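Local coordinates for bacterial bifunctional deaminase-reductase C-terminal domain-containing protein (Corynebacterium diphtheriae, PDB 2P4G) that probably acts as an NADP-dependent pyrimidine reductase and may reduce 5-amino-6-(5-phosphoribosylamino)uracil in riboflavin biosynthesis, at residues R37-T42 / D64-L69; T142-N147 / A169-N174; R211-I216 / F255-V260. All blocks are in the same frame, centred on the assembly; numbering follows the deposited sequence.

Contact 1. Residues R37-T42 / D64-L69; sequences RAIAIT and DLLIQL. With EDO (1,2-ethanediol), chain L.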
ATOM      1  N   ARG A  37      -1.810   9.136  17.421  1.00 72.08           N
ATOM      2  CA  ARG A  37      -1.932   9.007  15.985  1.00 71.54           C
ATOM      3  C   ARG A  37      -0.592   8.663  15.382  1.00 70.95           C
ATOM      4  O   ARG A  37       0.440   9.176  15.805  1.00 69.44           O
ATOM      5  CB  ARG A  37      -2.411  10.306  15.355  1.00 68.86           C
ATOM      6  CG  ARG A  37      -3.690  10.785  15.945  1.00 68.47           C
ATOM      7  CD  ARG A  37      -4.381  11.711  14.987  1.00 68.39           C
ATOM      8  NE  ARG A  37      -5.537  12.377  15.575  1.00 70.97           N
ATOM      9  CZ  ARG A  37      -6.194  13.351  14.966  1.00 70.90           C
ATOM     10  NH1 ARG A  37      -5.803  13.776  13.768  1.00 74.64           N
ATOM     11  NH2 ARG A  37      -7.226  13.912  15.563  1.00 67.56           N
ATOM     12  N   ALA A  38      -0.628   7.789  14.388  1.00 70.19           N
ATOM     13  CA  ALA A  38       0.548   7.468  13.608  1.00 72.08           C
ATOM     14  C   ALA A  38       0.417   8.218  12.282  1.00 72.41           C
ATOM     15  O   ALA A  38      -0.674   8.298  11.737  1.00 74.23           O
ATOM     16  CB  ALA A  38       0.637   5.973  13.397  1.00 68.22           C
ATOM     17  N   ILE A  39       1.513   8.791  11.790  1.00 74.55           N
ATOM     18  CA  ILE A  39       1.521   9.464  10.488  1.00 72.59           C
ATOM     19  C   ILE A  39       2.578   8.840   9.588  1.00 73.60           C
ATOM     20  O   ILE A  39       3.723   8.660   9.986  1.00 74.25           O
ATOM     21  CB  ILE A  39       1.685  11.014  10.605  1.00 73.03           C
ATOM     22  CG1 ILE A  39       1.605  11.654   9.222  1.00 71.06           C
ATOM     23  CG2 ILE A  39       2.994  11.424  11.340  1.00 66.64           C
ATOM     24  CD1 ILE A  39       1.004  13.009   9.235  1.00 69.33           C
ATOM     25  N   ALA A  40       2.189   8.467   8.373  1.00 72.17           N
ATOM     26  CA  ALA A  40       3.100   7.673   7.554  1.00 71.88           C
ATOM     27  C   ALA A  40       2.884   7.943   6.064  1.00 72.43           C
ATOM     28  O   ALA A  40       1.843   8.476   5.663  1.00 72.25           O
ATOM     29  CB  ALA A  40       2.979   6.158   7.912  1.00 68.19           C
ATOM     30  N   ILE A  41       3.920   7.653   5.281  1.00 72.08           N
ATOM     31  CA  ILE A  41       3.886   7.728   3.828  1.00 72.35           C
ATOM     32  C   ILE A  41       4.290   6.371   3.246  1.00 73.62           C
ATOM     33  O   ILE A  41       5.140   5.674   3.787  1.00 74.42           O
ATOM     34  CB  ILE A  41       4.800   8.907   3.296  1.00 73.57           C
ATOM     35  CG1 ILE A  41       4.596   9.128   1.790  1.00 71.48           C
ATOM     36  CG2 ILE A  41       6.242   8.670   3.625  1.00 68.81           C
ATOM     37  CD1 ILE A  41       5.119  10.477   1.305  1.00 71.43           C
ATOM     38  N   THR A  42       3.677   5.990   2.136  1.00 75.33           N
ATOM     39  CA  THR A  42       3.949   4.701   1.518  1.00 73.91           C
ATOM     40  C   THR A  42       3.802   4.812   0.006  1.00 73.26           C
ATOM     41  O   THR A  42       3.024   5.628  -0.488  1.00 73.14           O
ATOM     42  CB  THR A  42       2.953   3.613   2.054  1.00 75.06           C
ATOM     43  OG1 THR A  42       3.274   2.340   1.486  1.00 73.44           O
ATOM     44  CG2 THR A  42       1.478   3.976   1.742  1.00 69.98           C
ATOM     45  N   ASP A  64       3.407  19.902   4.733  1.00 73.68           N
ATOM     46  CA  ASP A  64       2.461  20.722   5.480  1.00 75.31           C
ATOM     47  C   ASP A  64       1.597  19.932   6.452  1.00 74.59           C
ATOM     48  O   ASP A  64       1.338  20.363   7.562  1.00 76.49           O
ATOM     49  CB  ASP A  64       1.522  21.423   4.519  1.00 77.86           C
ATOM     50  CG  ASP A  64       2.213  22.445   3.665  1.00 87.70           C
ATOM     51  OD1 ASP A  64       3.447  22.642   3.840  1.00100.53           O
ATOM     52  OD2 ASP A  64       1.513  23.053   2.818  1.00100.90           O
ATOM     53  N   LEU A  65       1.114  18.788   6.021  1.00 76.09           N
ATOM     54  CA  LEU A  65       0.290  17.944   6.883  1.00 77.36           C
ATOM     55  C   LEU A  65       1.094  17.419   8.077  1.00 76.73           C
ATOM     56  O   LEU A  65       0.593  17.357   9.193  1.00 79.10           O
ATOM     57  CB  LEU A  65      -0.291  16.772   6.073  1.00 75.97           C
ATOM     58  CG  LEU A  65      -1.251  15.846   6.805  1.00 76.18           C
ATOM     59  CD1 LEU A  65      -2.446  16.644   7.226  1.00 70.07           C
ATOM     60  CD2 LEU A  65      -1.635  14.646   5.904  1.00 76.86           C
ATOM     61  N   LEU A  66       2.337  17.033   7.854  1.00 74.95           N
ATOM     62  CA  LEU A  66       3.161  16.658   8.991  1.00 77.18           C
ATOM     63  C   LEU A  66       3.217  17.804   9.991  1.00 76.23           C
ATOM     64  O   LEU A  66       3.044  17.587  11.182  1.00 76.15           O
ATOM     65  CB  LEU A  66       4.585  16.288   8.574  1.00 78.81           C
ATOM     66  CG  LEU A  66       5.069  14.871   8.837  1.00 89.31           C
ATOM     67  CD1 LEU A  66       6.579  14.812   8.527  1.00 91.36           C
ATOM     68  CD2 LEU A  66       4.783  14.420  10.277  1.00 86.90           C
ATOM     69  N   ILE A  67       3.466  19.021   9.501  1.00 76.90           N
ATOM     70  CA  ILE A  67       3.560  20.195  10.375  1.00 76.60           C
ATOM     71  C   ILE A  67       2.237  20.444  11.093  1.00 75.96           C
ATOM     72  O   ILE A  67       2.223  20.752  12.285  1.00 76.60           O
ATOM     73  CB  ILE A  67       3.988  21.457   9.599  1.00 76.78           C
ATOM     74  CG1 ILE A  67       5.423  21.309   9.092  1.00 80.18           C
ATOM     75  CG2 ILE A  67       3.902  22.703  10.474  1.00 74.84           C
ATOM     76  CD1 ILE A  67       6.352  20.869  10.113  1.00 72.56           C
ATOM     77  N   GLN A  68       1.137  20.302  10.367  1.00 74.85           N
ATOM     78  CA  GLN A  68      -0.212  20.473  10.947  1.00 75.10           C
ATOM     79  C   GLN A  68      -0.411  19.495  12.111  1.00 71.41           C
ATOM     80  O   GLN A  68      -0.895  19.877  13.171  1.00 70.01           O
ATOM     81  CB  GLN A  68      -1.298  20.265   9.875  1.00 74.50           C
ATOM     82  CG  GLN A  68      -2.664  20.738  10.268  1.00 77.92           C
ATOM     83  CD  GLN A  68      -2.802  22.241  10.148  1.00 78.14           C
ATOM     84  OE1 GLN A  68      -2.650  22.975  11.125  1.00 71.65           O
ATOM     85  NE2 GLN A  68      -3.059  22.706   8.939  1.00 77.80           N
ATOM     86  N   LEU A  69      -0.003  18.245  11.914  1.00 70.75           N
ATOM     87  CA  LEU A  69      -0.167  17.199  12.941  1.00 70.71           C
ATOM     88  C   LEU A  69       0.762  17.437  14.123  1.00 69.81           C
ATOM     89  O   LEU A  69       0.382  17.241  15.275  1.00 69.51           O
ATOM     90  CB  LEU A  69       0.036  15.788  12.354  1.00 71.23           C
ATOM     91  CG  LEU A  69      -0.352  14.616  13.290  1.00 73.34           C
ATOM     92  CD1 LEU A  69      -1.823  14.632  13.730  1.00 63.10           C
ATOM     93  CD2 LEU A  69      -0.005  13.274  12.680  1.00 67.53           C
TER
HETATM   94  C1  EDO L 280       6.959   6.361   6.421  1.00 82.21           C
HETATM   95  O1  EDO L 280       6.199   7.435   7.002  1.00 78.12           O
HETATM   96  C2  EDO L 280       8.300   6.238   7.146  1.00 79.84           C
HETATM   97  O2  EDO L 280       8.100   5.626   8.423  1.00 70.17           O

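Contact 2. Residues T142-N147 / A169-N174; sequences TQQPAN and APTSTN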
ATOM      1  N   THR A 142      15.720   4.645  25.583  1.00 72.62           N
ATOM      2  CA  THR A 142      16.551   3.523  25.230  1.00 72.42           C
ATOM      3  C   THR A 142      16.275   2.344  26.180  1.00 73.90           C
ATOM      4  O   THR A 142      15.309   2.353  26.950  1.00 75.49           O
ATOM      5  CB  THR A 142      18.033   3.950  25.247  1.00 72.13           C
ATOM      6  OG1 THR A 142      18.849   2.859  24.812  1.00 68.72           O
ATOM      7  CG2 THR A 142      18.460   4.401  26.626  1.00 66.45           C
ATOM      8  N   GLN A 143      17.118   1.329  26.123  1.00 74.26           N
ATOM      9  CA  GLN A 143      16.932   0.131  26.917  1.00 74.90           C
ATOM     10  C   GLN A 143      18.284  -0.327  27.428  1.00 75.82           C
ATOM     11  O   GLN A 143      19.270  -0.177  26.743  1.00 78.13           O
ATOM     12  CB  GLN A 143      16.299  -0.932  26.022  1.00 74.89           C
ATOM     13  CG  GLN A 143      15.767  -2.140  26.738  1.00 78.59           C
ATOM     14  CD  GLN A 143      14.654  -2.850  25.967  1.00 87.06           C
ATOM     15  OE1 GLN A 143      14.558  -2.777  24.731  1.00 83.53           O
ATOM     16  NE2 GLN A 143      13.803  -3.552  26.708  1.00 95.45           N
ATOM     17  N   GLN A 144      18.355  -0.860  28.635  1.00 78.10           N
ATOM     18  CA  GLN A 144      19.608  -1.432  29.107  1.00 79.53           C
ATOM     19  C   GLN A 144      19.910  -2.615  28.215  1.00 81.37           C
ATOM     20  O   GLN A 144      19.108  -3.546  28.163  1.00 81.22           O
ATOM     21  CB  GLN A 144      19.498  -1.901  30.549  1.00 79.59           C
ATOM     22  CG  GLN A 144      20.822  -2.340  31.166  1.00 81.43           C
ATOM     23  CD  GLN A 144      21.671  -1.172  31.646  1.00 85.01           C
ATOM     24  OE1 GLN A 144      21.172  -0.241  32.285  1.00 87.21           O
ATOM     25  NE2 GLN A 144      22.966  -1.220  31.348  1.00 87.30           N
ATOM     26  N   PRO A 145      21.050  -2.582  27.494  1.00 84.30           N
ATOM     27  CA  PRO A 145      21.369  -3.678  26.580  1.00 85.84           C
ATOM     28  C   PRO A 145      21.598  -4.986  27.337  1.00 84.85           C
ATOM     29  O   PRO A 145      22.262  -4.984  28.376  1.00 83.53           O
ATOM     30  CB  PRO A 145      22.649  -3.195  25.881  1.00 86.60           C
ATOM     31  CG  PRO A 145      23.269  -2.262  26.845  1.00 86.59           C
ATOM     32  CD  PRO A 145      22.108  -1.555  27.477  1.00 84.74           C
ATOM     33  N   ALA A 146      21.024  -6.067  26.810  1.00 85.94           N
ATOM     34  CA  ALA A 146      20.966  -7.357  27.500  1.00 87.90           C
ATOM     35  C   ALA A 146      22.369  -7.819  27.823  1.00 89.11           C
ATOM     36  O   ALA A 146      22.715  -8.050  28.984  1.00 88.35           O
ATOM     37  CB  ALA A 146      20.237  -8.403  26.633  1.00 87.24           C
ATOM     38  N   ASN A 147      23.174  -7.935  26.777  1.00 91.54           N
ATOM     39  CA  ASN A 147      24.593  -8.173  26.928  1.00 93.21           C
ATOM     40  C   ASN A 147      25.321  -6.870  26.667  1.00 94.06           C
ATOM     41  O   ASN A 147      25.004  -6.139  25.719  1.00 92.92           O
ATOM     42  CB  ASN A 147      25.051  -9.303  26.008  1.00 93.13           C
ATOM     43  CG  ASN A 147      24.771 -10.674  26.603  1.00 96.03           C
ATOM     44  OD1 ASN A 147      25.027 -10.915  27.793  1.00 90.56           O
ATOM     45  ND2 ASN A 147      24.244 -11.580  25.783  1.00 98.48           N
ATOM     46  N   ALA A 169      14.772   2.132  29.579  1.00 71.60           N
ATOM     47  CA  ALA A 169      13.826   1.052  29.863  1.00 73.74           C
ATOM     48  C   ALA A 169      14.588  -0.197  30.306  1.00 76.16           C
ATOM     49  O   ALA A 169      15.708  -0.419  29.869  1.00 76.90           O
ATOM     50  CB  ALA A 169      12.971   0.745  28.626  1.00 72.06           C
ATOM     51  N   PRO A 170      14.016  -0.989  31.231  1.00 80.75           N
ATOM     52  CA  PRO A 170      14.557  -2.320  31.516  1.00 82.11           C
ATOM     53  C   PRO A 170      14.681  -3.220  30.296  1.00 84.73           C
ATOM     54  O   PRO A 170      14.003  -3.011  29.281  1.00 83.74           O
ATOM     55  CB  PRO A 170      13.542  -2.900  32.497  1.00 82.19           C
ATOM     56  CG  PRO A 170      13.012  -1.698  33.206  1.00 81.10           C
ATOM     57  CD  PRO A 170      12.904  -0.657  32.142  1.00 81.64           C
ATOM     58  N   THR A 171      15.543  -4.226  30.418  1.00 88.55           N
ATOM     59  CA  THR A 171      15.802  -5.179  29.336  1.00 91.18           C
ATOM     60  C   THR A 171      14.509  -5.881  28.900  1.00 92.66           C
ATOM     61  O   THR A 171      14.276  -6.087  27.698  1.00 91.20           O
ATOM     62  CB  THR A 171      16.849  -6.235  29.777  1.00 92.08           C
ATOM     63  OG1 THR A 171      18.017  -5.573  30.295  1.00 92.64           O
ATOM     64  CG2 THR A 171      17.242  -7.152  28.609  1.00 92.52           C
ATOM     65  N   SER A 172      13.678  -6.216  29.893  1.00 93.39           N
ATOM     66  CA  SER A 172      12.385  -6.887  29.696  1.00 95.02           C
ATOM     67  C   SER A 172      11.338  -6.055  28.959  1.00 96.14           C
ATOM     68  O   SER A 172      10.625  -6.564  28.095  1.00 97.76           O
ATOM     69  CB  SER A 172      11.819  -7.267  31.063  1.00 95.97           C
ATOM     70  OG  SER A 172      12.117  -6.258  32.020  1.00 96.93           O
ATOM     71  N   THR A 173      11.270  -4.773  29.302  1.00 96.28           N
ATOM     72  CA  THR A 173      10.155  -3.893  28.938  1.00 94.43           C
ATOM     73  C   THR A 173      10.037  -3.540  27.446  1.00 94.08           C
ATOM     74  O   THR A 173      10.942  -3.790  26.648  1.00 94.31           O
ATOM     75  CB  THR A 173      10.281  -2.572  29.711  1.00 94.79           C
ATOM     76  OG1 THR A 173      11.563  -1.995  29.434  1.00 96.00           O
ATOM     77  CG2 THR A 173      10.141  -2.798  31.208  1.00 87.81           C
ATOM     78  N   ASN A 174       8.902  -2.946  27.091  1.00 93.07           N
ATOM     79  CA  ASN A 174       8.652  -2.459  25.742  1.00 93.23           C
ATOM     80  C   ASN A 174       8.911  -0.946  25.694  1.00 92.62           C
ATOM     81  O   ASN A 174       8.262  -0.197  26.409  1.00 92.61           O
ATOM     82  CB  ASN A 174       7.204  -2.764  25.342  1.00 93.19           C
ATOM     83  CG  ASN A 174       6.910  -2.456  23.884  1.00 94.23           C
ATOM     84  OD1 ASN A 174       7.462  -1.525  23.288  1.00103.45           O
ATOM     85  ND2 ASN A 174       6.018  -3.236  23.301  1.00 95.33           N
TER

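Contact 3. Residues R211-I216 / F255-V260; sequences RLHLTI and FSRYKV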
ATOM      1  N   ARG A 211      -5.697   6.528  15.601  1.00 70.97           N
ATOM      2  CA  ARG A 211      -5.910   6.975  14.219  1.00 72.19           C
ATOM      3  C   ARG A 211      -4.605   6.932  13.476  1.00 72.68           C
ATOM      4  O   ARG A 211      -3.546   7.067  14.080  1.00 72.37           O
ATOM      5  CB  ARG A 211      -6.391   8.420  14.138  1.00 69.70           C
ATOM      6  CG  ARG A 211      -7.826   8.528  14.255  1.00 77.34           C
ATOM      7  CD  ARG A 211      -8.353   9.925  14.064  1.00 69.95           C
ATOM      8  NE  ARG A 211      -9.782   9.806  14.305  1.00 72.22           N
ATOM      9  CZ  ARG A 211     -10.328   9.692  15.512  1.00 73.85           C
ATOM     10  NH1 ARG A 211      -9.591   9.788  16.618  1.00 73.05           N
ATOM     11  NH2 ARG A 211     -11.635   9.542  15.615  1.00 77.27           N
ATOM     12  N   LEU A 212      -4.731   6.813  12.158  1.00 73.16           N
ATOM     13  CA  LEU A 212      -3.619   6.775  11.238  1.00 74.49           C
ATOM     14  C   LEU A 212      -3.841   7.821  10.158  1.00 73.91           C
ATOM     15  O   LEU A 212      -4.908   7.862   9.562  1.00 72.23           O
ATOM     16  CB  LEU A 212      -3.550   5.379  10.610  1.00 73.72           C
ATOM     17  CG  LEU A 212      -2.536   5.087   9.514  1.00 76.51           C
ATOM     18  CD1 LEU A 212      -1.120   5.342   9.990  1.00 72.75           C
ATOM     19  CD2 LEU A 212      -2.750   3.654   9.080  1.00 70.04           C
ATOM     20  N   HIS A 213      -2.837   8.673   9.953  1.00 74.29           N
ATOM     21  CA  HIS A 213      -2.738   9.489   8.772  1.00 74.00           C
ATOM     22  C   HIS A 213      -1.791   8.792   7.810  1.00 74.80           C
ATOM     23  O   HIS A 213      -0.623   8.633   8.115  1.00 74.37           O
ATOM     24  CB  HIS A 213      -2.187  10.853   9.123  1.00 73.36           C
ATOM     25  CG  HIS A 213      -3.124  11.660   9.936  1.00 65.98           C
ATOM     26  ND1 HIS A 213      -4.015  12.549   9.380  1.00 66.42           N
ATOM     27  CD2 HIS A 213      -3.346  11.680  11.269  1.00 71.44           C
ATOM     28  CE1 HIS A 213      -4.742  13.090  10.341  1.00 70.71           C
ATOM     29  NE2 HIS A 213      -4.345  12.587  11.497  1.00 62.92           N
ATOM     30  N   LEU A 214      -2.304   8.371   6.659  1.00 74.80           N
ATOM     31  CA  LEU A 214      -1.490   7.660   5.672  1.00 72.30           C
ATOM     32  C   LEU A 214      -1.578   8.412   4.363  1.00 73.51           C
ATOM     33  O   LEU A 214      -2.679   8.721   3.875  1.00 70.92           O
ATOM     34  CB  LEU A 214      -1.965   6.221   5.498  1.00 73.44           C
ATOM     35  CG  LEU A 214      -1.209   5.357   4.470  1.00 77.76           C
ATOM     36  CD1 LEU A 214       0.164   4.992   4.978  1.00 68.47           C
ATOM     37  CD2 LEU A 214      -2.021   4.105   4.135  1.00 69.94           C
ATOM     38  N   THR A 215      -0.404   8.755   3.841  1.00 73.07           N
ATOM     39  CA  THR A 215      -0.249   9.335   2.529  1.00 73.17           C
ATOM     40  C   THR A 215       0.211   8.230   1.591  1.00 73.93           C
ATOM     41  O   THR A 215       1.175   7.537   1.890  1.00 73.08           O
ATOM     42  CB  THR A 215       0.828  10.430   2.541  1.00 74.64           C
ATOM     43  OG1 THR A 215       0.468  11.413   3.516  1.00 70.84           O
ATOM     44  CG2 THR A 215       1.004  11.074   1.130  1.00 71.13           C
ATOM     45  N   ILE A 216      -0.481   8.081   0.462  1.00 75.31           N
ATOM     46  CA  ILE A 216      -0.135   7.082  -0.551  1.00 73.87           C
ATOM     47  C   ILE A 216       0.384   7.812  -1.771  1.00 74.06           C
ATOM     48  O   ILE A 216      -0.347   8.574  -2.431  1.00 73.92           O
ATOM     49  CB  ILE A 216      -1.322   6.221  -0.931  1.00 74.20           C
ATOM     50  CG1 ILE A 216      -1.913   5.591   0.340  1.00 73.26           C
ATOM     51  CG2 ILE A 216      -0.882   5.155  -1.959  1.00 64.48           C
ATOM     52  CD1 ILE A 216      -3.362   5.310   0.273  1.00 79.94           C
ATOM     53  N   PHE A 255      -4.200  11.389   0.571  1.00 70.39           N
ATOM     54  CA  PHE A 255      -4.132  11.557   1.988  1.00 70.95           C
ATOM     55  C   PHE A 255      -5.378  10.917   2.545  1.00 69.85           C
ATOM     56  O   PHE A 255      -6.481  11.193   2.076  1.00 70.88           O
ATOM     57  CB  PHE A 255      -4.077  13.031   2.363  1.00 69.73           C
ATOM     58  CG  PHE A 255      -2.942  13.756   1.736  1.00 71.24           C
ATOM     59  CD1 PHE A 255      -1.657  13.618   2.238  1.00 73.25           C
ATOM     60  CD2 PHE A 255      -3.139  14.557   0.639  1.00 69.98           C
ATOM     61  CE1 PHE A 255      -0.619  14.268   1.667  1.00 67.95           C
ATOM     62  CE2 PHE A 255      -2.086  15.221   0.068  1.00 75.67           C
ATOM     63  CZ  PHE A 255      -0.823  15.081   0.580  1.00 71.15           C
ATOM     64  N   SER A 256      -5.182  10.081   3.561  1.00 68.83           N
ATOM     65  CA  SER A 256      -6.250   9.297   4.156  1.00 70.96           C
ATOM     66  C   SER A 256      -6.099   9.358   5.671  1.00 69.88           C
ATOM     67  O   SER A 256      -4.997   9.324   6.182  1.00 71.68           O
ATOM     68  CB  SER A 256      -6.171   7.842   3.685  1.00 72.13           C
ATOM     69  OG  SER A 256      -5.002   7.221   4.185  1.00 75.07           O
ATOM     70  N   ARG A 257      -7.219   9.490   6.368  1.00 69.82           N
ATOM     71  CA  ARG A 257      -7.259   9.386   7.792  1.00 68.20           C
ATOM     72  C   ARG A 257      -8.183   8.234   8.120  1.00 69.87           C
ATOM     73  O   ARG A 257      -9.363   8.224   7.680  1.00 70.33           O
ATOM     74  CB  ARG A 257      -7.822  10.654   8.411  1.00 67.00           C
ATOM     75  CG  ARG A 257      -7.620  10.693   9.918  1.00 73.23           C
ATOM     76  CD  ARG A 257      -8.176  11.952  10.524  1.00 70.45           C
ATOM     77  NE  ARG A 257      -9.616  11.906  10.560  1.00 67.71           N
ATOM     78  CZ  ARG A 257     -10.389  12.936  10.885  1.00 69.89           C
ATOM     79  NH1 ARG A 257      -9.860  14.103  11.196  1.00 73.64           N
ATOM     80  NH2 ARG A 257     -11.702  12.776  10.902  1.00 71.47           N
ATOM     81  N   TYR A 258      -7.654   7.284   8.895  1.00 70.84           N
ATOM     82  CA  TYR A 258      -8.404   6.127   9.387  1.00 70.49           C
ATOM     83  C   TYR A 258      -8.462   6.084  10.899  1.00 71.12           C
ATOM     84  O   TYR A 258      -7.508   6.461  11.580  1.00 70.94           O
ATOM     85  CB  TYR A 258      -7.708   4.839   8.992  1.00 69.36           C
ATOM     86  CG  TYR A 258      -7.594   4.567   7.517  1.00 72.22           C
ATOM     87  CD1 TYR A 258      -8.612   3.882   6.830  1.00 75.75           C
ATOM     88  CD2 TYR A 258      -6.443   4.935   6.808  1.00 69.80           C
ATOM     89  CE1 TYR A 258      -8.495   3.581   5.465  1.00 73.59           C
ATOM     90  CE2 TYR A 258      -6.317   4.650   5.435  1.00 72.84           C
ATOM     91  CZ  TYR A 258      -7.340   3.963   4.781  1.00 71.50           C
ATOM     92  OH  TYR A 258      -7.211   3.687   3.450  1.00 73.16           O
ATOM     93  N   LYS A 259      -9.556   5.535  11.406  1.00 72.80           N
ATOM     94  CA  LYS A 259      -9.689   5.205  12.813  1.00 73.91           C
ATOM     95  C   LYS A 259      -9.281   3.754  12.987  1.00 73.68           C
ATOM     96  O   LYS A 259      -9.783   2.881  12.282  1.00 75.43           O
ATOM     97  CB  LYS A 259     -11.136   5.423  13.261  1.00 72.76           C
ATOM     98  CG  LYS A 259     -11.541   4.792  14.604  1.00 83.39           C
ATOM     99  CD  LYS A 259     -10.789   5.381  15.795  1.00 91.70           C
ATOM    100  CE  LYS A 259     -11.591   5.268  17.076  1.00 96.09           C
ATOM    101  NZ  LYS A 259     -12.927   5.945  16.989  1.00102.31           N
ATOM    102  N   VAL A 260      -8.390   3.492  13.937  1.00 74.16           N
ATOM    103  CA  VAL A 260      -7.926   2.128  14.209  1.00 76.77           C
ATOM    104  C   VAL A 260      -8.882   1.381  15.130  1.00 77.00           C
ATOM    105  O   VAL A 260      -9.190   1.844  16.203  1.00 77.59           O
ATOM    106  CB  VAL A 260      -6.523   2.127  14.825  1.00 76.48           C
ATOM    107  CG1 VAL A 260      -6.120   0.726  15.226  1.00 79.27           C
ATOM    108  CG2 VAL A 260      -5.538   2.721  13.854  1.00 71.83           C
TER
HETATM  109  O   HOH W   1      -3.540  12.035   6.375  1.00 63.76           O

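Contact 1. Residues R37-T42 / D64-L69
Arg37 NH1 is gripped from outside the contact by hydrogen bonds to His213 NE2 and Val22 O, and within it lies 4.1 Å from Leu69 CD1. Glu35 pairs with the same guanidinium through a salt bridge at NE, while Trp72 adds a cation-pi contact. Extended from CG to NE, the Arg37 chain carries the guanidinium out beside Leu69, whose CD1 methyl is also 4.1 Å from Arg37 CD. Next to this polar cluster the contact turns wholly apolar. Ile39 and Leu69 meet tip to tip: with CG of Leu69 anti to its backbone N (chi1 -170°), the branch is carried toward the strand, and CD2 comes to 3.5 Å from Ile39 CB and 3.6 Å from Ile39 CD1. Leu66 slants across Ile39, its CD2 methyl 3.6 Å from Ile39 CG2, and Leu65 adds a looser contact, CG to Ile39 CD1 at 4.4 Å. Segment 64-69 runs nearly antiparallel to segment 37-42; they belong to helix 60-72 and strand 35-43, part of the crossover to parallel strand 75-79. Further along, Ile41 N donates to O1 of a 1,2-ethanediol at 2.9 Å, a molecule also held by Tyr200 OH. With no hydrogen bond between the segments, their association rests mainly on Ile39 among the three leucines, with the Arg37 chain against Leu69, whereas the charge of Arg37 is met by groups beyond the helix segment.

Contact 2. Residues T142-N147 / A169-N174
Gln143 and Ala169 form a parallel bridge in which both backbone polar groups of Ala169 are satisfied. Ala169 N donates to Thr142 O at 2.7 Å, and Ala169 O receives Gln144 N at 3.0 Å, nearly along the C=O axis. The same Ala169 oxygen also takes a CA-H...O contact from Gln143. The side-chain amide of Gln143 then reaches into the turn that follows. CG is anti to the backbone N (chi1 -168°), and the chain continues extended, bringing NE2 to Pro170 O at 2.6 Å in the plane of that carbonyl, on a lone pair. A second, weak bond runs from NE2 to Thr173 O; Thr171 O is also close to NE2, but the angle is too poor for a bond. Strands 139-143 and 166-169, parallel neighbours, are joined through helix 150-162 as a beta-alpha-beta crossover, and the contact ties together the loops leaving them. Residues 169-174 lead into helix 175-184, where the N-cap Asn174 reaches Leu176 N through OD1 in a weak hydrogen bond. Pro170 O takes two good bonds, from Gln143 NE2 and from Thr173 OG1 (2.6 Å), and a weak one from Thr173 N. Thr171 OG1 donates to Gln144 O at 3.1 Å from above the carbonyl plane, while the CG2 methyl of Thr171 packs on Ala146 CB at 3.8 Å. Thr142 OG1 turns elsewhere, to Ser116 O and Trp152 NE1.

Contact 3. Residues R211-I216 / F255-V260
Strands 211-217 and 254-260 are antiparallel neighbours at one side of a mixed sheet consistent with a dihydrofolate reductase-like fold. Their hydrogen-bonded pairs are Leu212 with Tyr258 and Leu214 with Ser256. Leu212 N and Tyr258 O are 2.9 Å apart, and Tyr258 N returns the bond to Leu212 O. Leu214 N donates to Ser256 O, while Leu214 O accepts from both Ser256 N and Ser256 OG, the hydroxyl at 2.8 Å. That second grip arises because OG sits between the backbone N and carbonyl carbon of Ser256 (chi1 67°). The face bearing Leu212, Leu214 and Tyr258 packs on Ile44 and Ile254 of the second subunit. On the other face, Arg257 runs beside His213: its CG lies over the imidazole, 4.1 Å from the centroid in a CH-pi contact, and its CD comes to 3.6 Å from His213 CE1. At the in-plane edge of the ring, a water bridges His213 ND1 and Ser256 O, 3.1 Å from each. Thr215 lies alongside Phe255, its OG1 at the ring edge, 3.3 Å from CD1, while also hydrogen-bonding Asp62. Arg211 comes close to Arg257, NE to NE 4.3 Å, with their guanidinium planes 75° apart. Glu244 forms salt bridges with both NE atoms, and Glu35 with Arg211 NH1. The proximity of these two arginines, with Lys259 beside Arg211, is therefore probably eased by Glu244, which the arginines share, and by Glu35 at Arg211.

How the contacts relate
All three contacts reach one sheet, but unevenly. Contacts 1 and 3 are neighbours, their centres about 9 Å apart, because strands 35-43 and 211-217 pair directly: Ala38 O lies 2.8 Å from His213 N, and Ala40 N 2.8 Å from His213 O, both probable hydrogen bonds. Helix 60-72 serves both, Leu69 touching His213 and Leu65 touching Phe255. Contact 2 stands apart, its centre about 29 and 31 Å from those of contacts 1 and 3, its nearest atoms about 14 and 15 Å from theirs; it and contact 3 lie on opposite sides of the chain's centre. Bound ethanediol, probably from the crystallisation liquor, lies beside both contacts 1 and 3 and may mark a pocket there.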